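Local coordinates for protein 4-hydroxybutyrate CoA-transferase (Porphyromonas gingivalis, PDB 3D3U) that probably transfers coenzyme A between carboxylic acids such as acetate and 4-hydroxybutyrate, at residues 101-104 and 105-108; 4-7 and 8-12. All coordinates share one frame; numbering follows the deposited sequence.

Contact 1 of 2, residues 101-104 and 105-108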
loop_
_atom_site.group_PDB
_atom_site.type_symbol
_atom_site.label_atom_id
_atom_site.label_comp_id
_atom_site.label_asym_id
_atom_site.label_seq_id
_atom_site.Cartn_x
_atom_site.Cartn_y
_atom_site.Cartn_z
ATOM N N CYS A 101 -7.814 8.741 -6.256
ATOM C CA CYS A 101 -7.193 7.468 -6.638
ATOM C C CYS A 101 -5.628 7.536 -6.915
ATOM O O CYS A 101 -4.894 6.478 -7.032
ATOM C CB CYS A 101 -7.840 7.064 -7.888
ATOM S SG CYS A 101 -7.227 8.320 -9.013
ATOM N N HIS A 102 -5.091 8.753 -7.071
ATOM C CA HIS A 102 -3.629 8.890 -6.897
ATOM C C HIS A 102 -3.400 8.821 -5.385
ATOM O O HIS A 102 -3.356 9.882 -4.725
ATOM C CB HIS A 102 -3.051 10.210 -7.406
ATOM C CG HIS A 102 -3.337 10.501 -8.846
ATOM N ND1 HIS A 102 -3.352 11.793 -9.349
ATOM C CD2 HIS A 102 -3.625 9.686 -9.889
ATOM C CE1 HIS A 102 -3.631 11.763 -10.642
ATOM N NE2 HIS A 102 -3.808 10.497 -10.989
ATOM N N PHE A 103 -3.260 7.610 -4.823
ATOM C CA PHE A 103 -2.823 7.504 -3.445
ATOM C C PHE A 103 -1.897 8.620 -2.880
ATOM O O PHE A 103 -2.157 9.066 -1.765
ATOM C CB PHE A 103 -2.253 6.130 -3.161
ATOM C CG PHE A 103 -2.378 5.708 -1.724
ATOM C CD1 PHE A 103 -1.754 4.577 -1.279
ATOM C CD2 PHE A 103 -3.140 6.444 -0.808
ATOM C CE1 PHE A 103 -1.917 4.159 0.066
ATOM C CE2 PHE A 103 -3.280 6.038 0.543
ATOM C CZ PHE A 103 -2.693 4.923 0.981
ATOM N N HIS A 104 -0.843 9.063 -3.578
ATOM C CA HIS A 104 0.057 10.101 -2.973
ATOM C C HIS A 104 -0.598 11.462 -2.515
ATOM O O HIS A 104 0.055 12.241 -1.732
ATOM C CB HIS A 104 1.340 10.381 -3.793
ATOM C CG HIS A 104 1.106 11.240 -4.990
ATOM N ND1 HIS A 104 1.688 12.488 -5.139
ATOM C CD2 HIS A 104 0.333 11.045 -6.085
ATOM C CE1 HIS A 104 1.281 13.022 -6.279
ATOM N NE2 HIS A 104 0.459 12.168 -6.871
ATOM N N GLU A 105 -1.860 11.716 -2.929
ATOM C CA GLU A 105 -2.563 12.956 -2.609
ATOM C C GLU A 105 -3.455 12.938 -1.389
ATOM O O GLU A 105 -3.942 14.007 -0.970
ATOM C CB GLU A 105 -3.358 13.367 -3.805
ATOM C CG GLU A 105 -2.506 13.156 -5.031
ATOM C CD GLU A 105 -3.265 13.327 -6.325
ATOM O OE1 GLU A 105 -4.079 12.427 -6.693
ATOM O OE2 GLU A 105 -2.999 14.358 -6.992
ATOM N N VAL A 106 -3.653 11.767 -0.808
ATOM C CA VAL A 106 -4.378 11.644 0.452
ATOM C C VAL A 106 -3.775 12.558 1.536
ATOM O O VAL A 106 -4.416 13.506 2.049
ATOM C CB VAL A 106 -4.509 10.152 0.951
ATOM C CG1 VAL A 106 -5.723 9.925 1.928
ATOM C CG2 VAL A 106 -4.586 9.156 -0.275
ATOM N N PRO A 107 -2.528 12.381 1.846
ATOM C CA PRO A 107 -1.918 13.303 2.742
ATOM C C PRO A 107 -2.310 14.758 2.533
ATOM O O PRO A 107 -2.698 15.360 3.463
ATOM C CB PRO A 107 -0.492 13.065 2.454
ATOM C CG PRO A 107 -0.481 11.591 2.309
ATOM C CD PRO A 107 -1.586 11.366 1.363
ATOM N N GLU A 108 -2.261 15.300 1.330
ATOM C CA GLU A 108 -2.816 16.669 1.069
ATOM C C GLU A 108 -4.282 16.969 1.558
ATOM O O GLU A 108 -4.675 18.101 1.764
ATOM C CB GLU A 108 -2.752 16.981 -0.428
ATOM C CG GLU A 108 -2.043 18.282 -0.768
ATOM C CD GLU A 108 -0.552 18.287 -0.424
ATOM O OE1 GLU A 108 -0.057 17.156 -0.194
ATOM O OE2 GLU A 108 0.085 19.412 -0.389
#

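Contact 2 of 2, residues 4-7 and 8-12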
loop_
_atom_site.group_PDB
_atom_site.type_symbol
_atom_site.label_atom_id
_atom_site.label_comp_id
_atom_site.label_asym_id
_atom_site.label_seq_id
_atom_site.Cartn_x
_atom_site.Cartn_y
_atom_site.Cartn_z
ATOM N N GLN A 4 9.582 10.220 30.264
ATOM C CA GLN A 4 8.760 9.220 30.974
ATOM C C GLN A 4 7.910 9.852 32.079
ATOM O O GLN A 4 6.895 9.311 32.473
ATOM C CB GLN A 4 9.609 8.037 31.493
ATOM C CG GLN A 4 10.923 8.438 32.172
ATOM C CD GLN A 4 12.175 7.966 31.421
ATOM O OE1 GLN A 4 12.417 8.379 30.305
ATOM N NE2 GLN A 4 12.988 7.125 32.072
ATOM N N GLU A 5 8.289 11.013 32.565
ATOM C CA GLU A 5 7.433 11.624 33.521
ATOM C C GLU A 5 6.228 12.218 32.779
ATOM O O GLU A 5 5.114 12.247 33.281
ATOM C CB GLU A 5 8.207 12.620 34.354
ATOM C CG GLU A 5 7.435 13.199 35.548
ATOM C CD GLU A 5 6.874 12.193 36.613
ATOM O OE1 GLU A 5 6.659 10.933 36.370
ATOM O OE2 GLU A 5 6.607 12.706 37.747
ATOM N N LEU A 6 6.442 12.619 31.530
ATOM C CA LEU A 6 5.329 12.899 30.605
ATOM C C LEU A 6 4.577 11.643 30.155
ATOM O O LEU A 6 3.354 11.665 30.029
ATOM C CB LEU A 6 5.834 13.571 29.343
ATOM C CG LEU A 6 5.047 14.793 29.051
ATOM C CD1 LEU A 6 5.427 15.570 30.272
ATOM C CD2 LEU A 6 5.597 15.340 27.768
ATOM N N TYR A 7 5.313 10.571 29.893
ATOM C CA TYR A 7 4.695 9.344 29.504
ATOM C C TYR A 7 3.685 9.101 30.574
ATOM O O TYR A 7 2.511 8.894 30.257
ATOM C CB TYR A 7 5.692 8.217 29.505
ATOM C CG TYR A 7 5.184 6.900 28.941
ATOM C CD1 TYR A 7 5.405 6.601 27.613
ATOM C CD2 TYR A 7 4.523 5.951 29.730
ATOM C CE1 TYR A 7 5.004 5.444 27.086
ATOM C CE2 TYR A 7 4.120 4.767 29.207
ATOM C CZ TYR A 7 4.367 4.519 27.862
ATOM O OH TYR A 7 3.963 3.359 27.174
ATOM N N ARG A 8 4.109 9.182 31.839
ATOM C CA ARG A 8 3.224 8.859 32.914
ATOM C C ARG A 8 2.073 9.842 32.898
ATOM O O ARG A 8 0.969 9.412 32.983
ATOM C CB ARG A 8 3.959 8.658 34.281
ATOM C CG ARG A 8 4.407 7.191 34.534
ATOM C CD ARG A 8 3.172 6.156 34.329
ATOM N NE ARG A 8 3.457 4.875 33.590
ATOM C CZ ARG A 8 2.612 3.786 33.456
ATOM N NH1 ARG A 8 1.374 3.811 33.992
ATOM N NH2 ARG A 8 3.027 2.679 32.774
ATOM N N GLN A 9 2.295 11.131 32.722
ATOM C CA GLN A 9 1.199 12.090 32.924
ATOM C C GLN A 9 0.064 12.072 31.823
ATOM O O GLN A 9 -0.999 12.746 31.986
ATOM C CB GLN A 9 1.765 13.515 33.177
ATOM C CG GLN A 9 0.755 14.728 33.045
ATOM C CD GLN A 9 1.351 16.005 32.283
ATOM O OE1 GLN A 9 2.313 16.646 32.793
ATOM N NE2 GLN A 9 0.784 16.355 31.070
ATOM N N ARG A 10 0.261 11.309 30.720
ATOM C CA ARG A 10 -0.633 11.368 29.523
ATOM C C ARG A 10 -1.246 10.012 29.211
ATOM O O ARG A 10 -2.036 9.866 28.270
ATOM C CB ARG A 10 0.191 11.775 28.302
ATOM C CG ARG A 10 0.229 13.306 27.911
ATOM C CD ARG A 10 1.654 13.789 27.615
ATOM N NE ARG A 10 1.771 14.849 26.646
ATOM C CZ ARG A 10 1.640 16.125 26.919
ATOM N NH1 ARG A 10 1.337 16.589 28.146
ATOM N NH2 ARG A 10 1.779 16.969 25.935
ATOM N N VAL A 11 -0.821 8.994 29.963
ATOM C CA VAL A 11 -1.465 7.648 29.868
ATOM C C VAL A 11 -2.914 7.555 30.494
ATOM O O VAL A 11 -3.148 8.095 31.579
ATOM C CB VAL A 11 -0.503 6.472 30.281
ATOM C CG1 VAL A 11 0.235 6.854 31.391
ATOM C CG2 VAL A 11 -1.223 5.246 30.621
ATOM N N CYS A 12 -3.868 6.958 29.747
ATOM C CA CYS A 12 -5.239 6.696 30.175
ATOM C C CYS A 12 -5.716 5.385 29.557
ATOM O O CYS A 12 -4.937 4.631 28.999
ATOM C CB CYS A 12 -6.184 7.855 29.834
ATOM S SG CYS A 12 -5.956 8.504 28.158
#

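Contact 1 of 2, residues 101-104 and 105-108
Glu105 folds back over the turn that precedes it, its side chain running alongside that of His102 and across a face of the His104 ring. CB lies 3.6 Å from His102 O, the acceptor of the Glu105 backbone N-H. That bond is 3.0 Å from N to O and nearly straight at 172°. One atom further on, CG sits over a face of the His104 imidazole in a CH-pi contact, 3.8 Å from the ring centroid. With its CG set between the backbone N and the carbonyl carbon (chi1 77°), His104 swings the ring back over the Glu105 chain. The carboxylate, carried on an extended chain, lies almost parallel to that ring, with OE2 4.1 Å from His104 NE2. OE1 lies near the edge of the His102 ring, modelled 2.8 Å from His102 ND1, but it also sits too close to His102 CB, so its exact place is doubtful. A second backbone bond, from Val106 N to Phe103 O, continues the turn into helix 106-110, although the position of that oxygen is less certain. Around this turn, His102 packs on helix 338-345, where Asp340 OD1 accepts the His104 N-H, while Phe103 and Pro107 lie against Val292 of helix 292-295.

Contact 2 of 2, residues 4-7 and 8-12
Tyr7, its CG anti to the backbone N (chi1 -173°), and Arg8, its chain bent at chi2 (-52°) and again at chi3, run side by side and point the same way. Arg8 NE comes 4.1 Å from Tyr7 CD2, the ring and guanidinium planes being inclined 47° to each other. Both polar ends go to one carboxylate of strand 176-180: Glu179 OE2 is hydrogen-bonded with Tyr7 OH, and Glu179 OE1 forms a salt bridge with Arg8 NH2, an arrangement that would hold both oxygens in place. On another flank of the helix Leu6 and Arg10 also lie alongside each other. Leu6 CG touches Arg10 CD at 3.8 Å, and Leu6 CD2 sits over one face of the guanidinium, 4.1 Å from Arg10 CZ and displaced toward its rim. These i to i+1 and i to i+4 pairs belong to the short N-terminal helix 4-10. Its alpha-helical bonds run from Arg8 N to Gln4 O (2.9 Å) and from Gln9 N to Glu5 O (3.1 Å). Towards the C-terminal end the pattern slackens: Tyr7 O receives weak bonds from both Arg10 N and Val11 N, each 3.3 Å long. The backbones of Arg10, within this turn, and Cys12, after it, hydrogen-bond to Ile177 of strand 176-180.

Contacts 1 and 2 are separate sites in the same family region, the acetyl-CoA hydrolase/transferase N-terminal domain, with centres 34 Å apart and nearest atoms about 23 Å apart. Contact 2 comes first along the chain and lies at the periphery, about 33 Å from the chain centre, against strand 176-180 at one margin of the six-stranded parallel sheet. Contact 1 is much more central, about 12 Å from the chain centre, and comes after strand 76-79, the opposite outermost strand of that sheet, with 81-100 between them not modelled. Its neighbours, helices 292-295 and 338-345, lie in the C-terminal family region, so 101-108 faces across to the second half of the chain, whereas 4-12 packs within the N-terminal half.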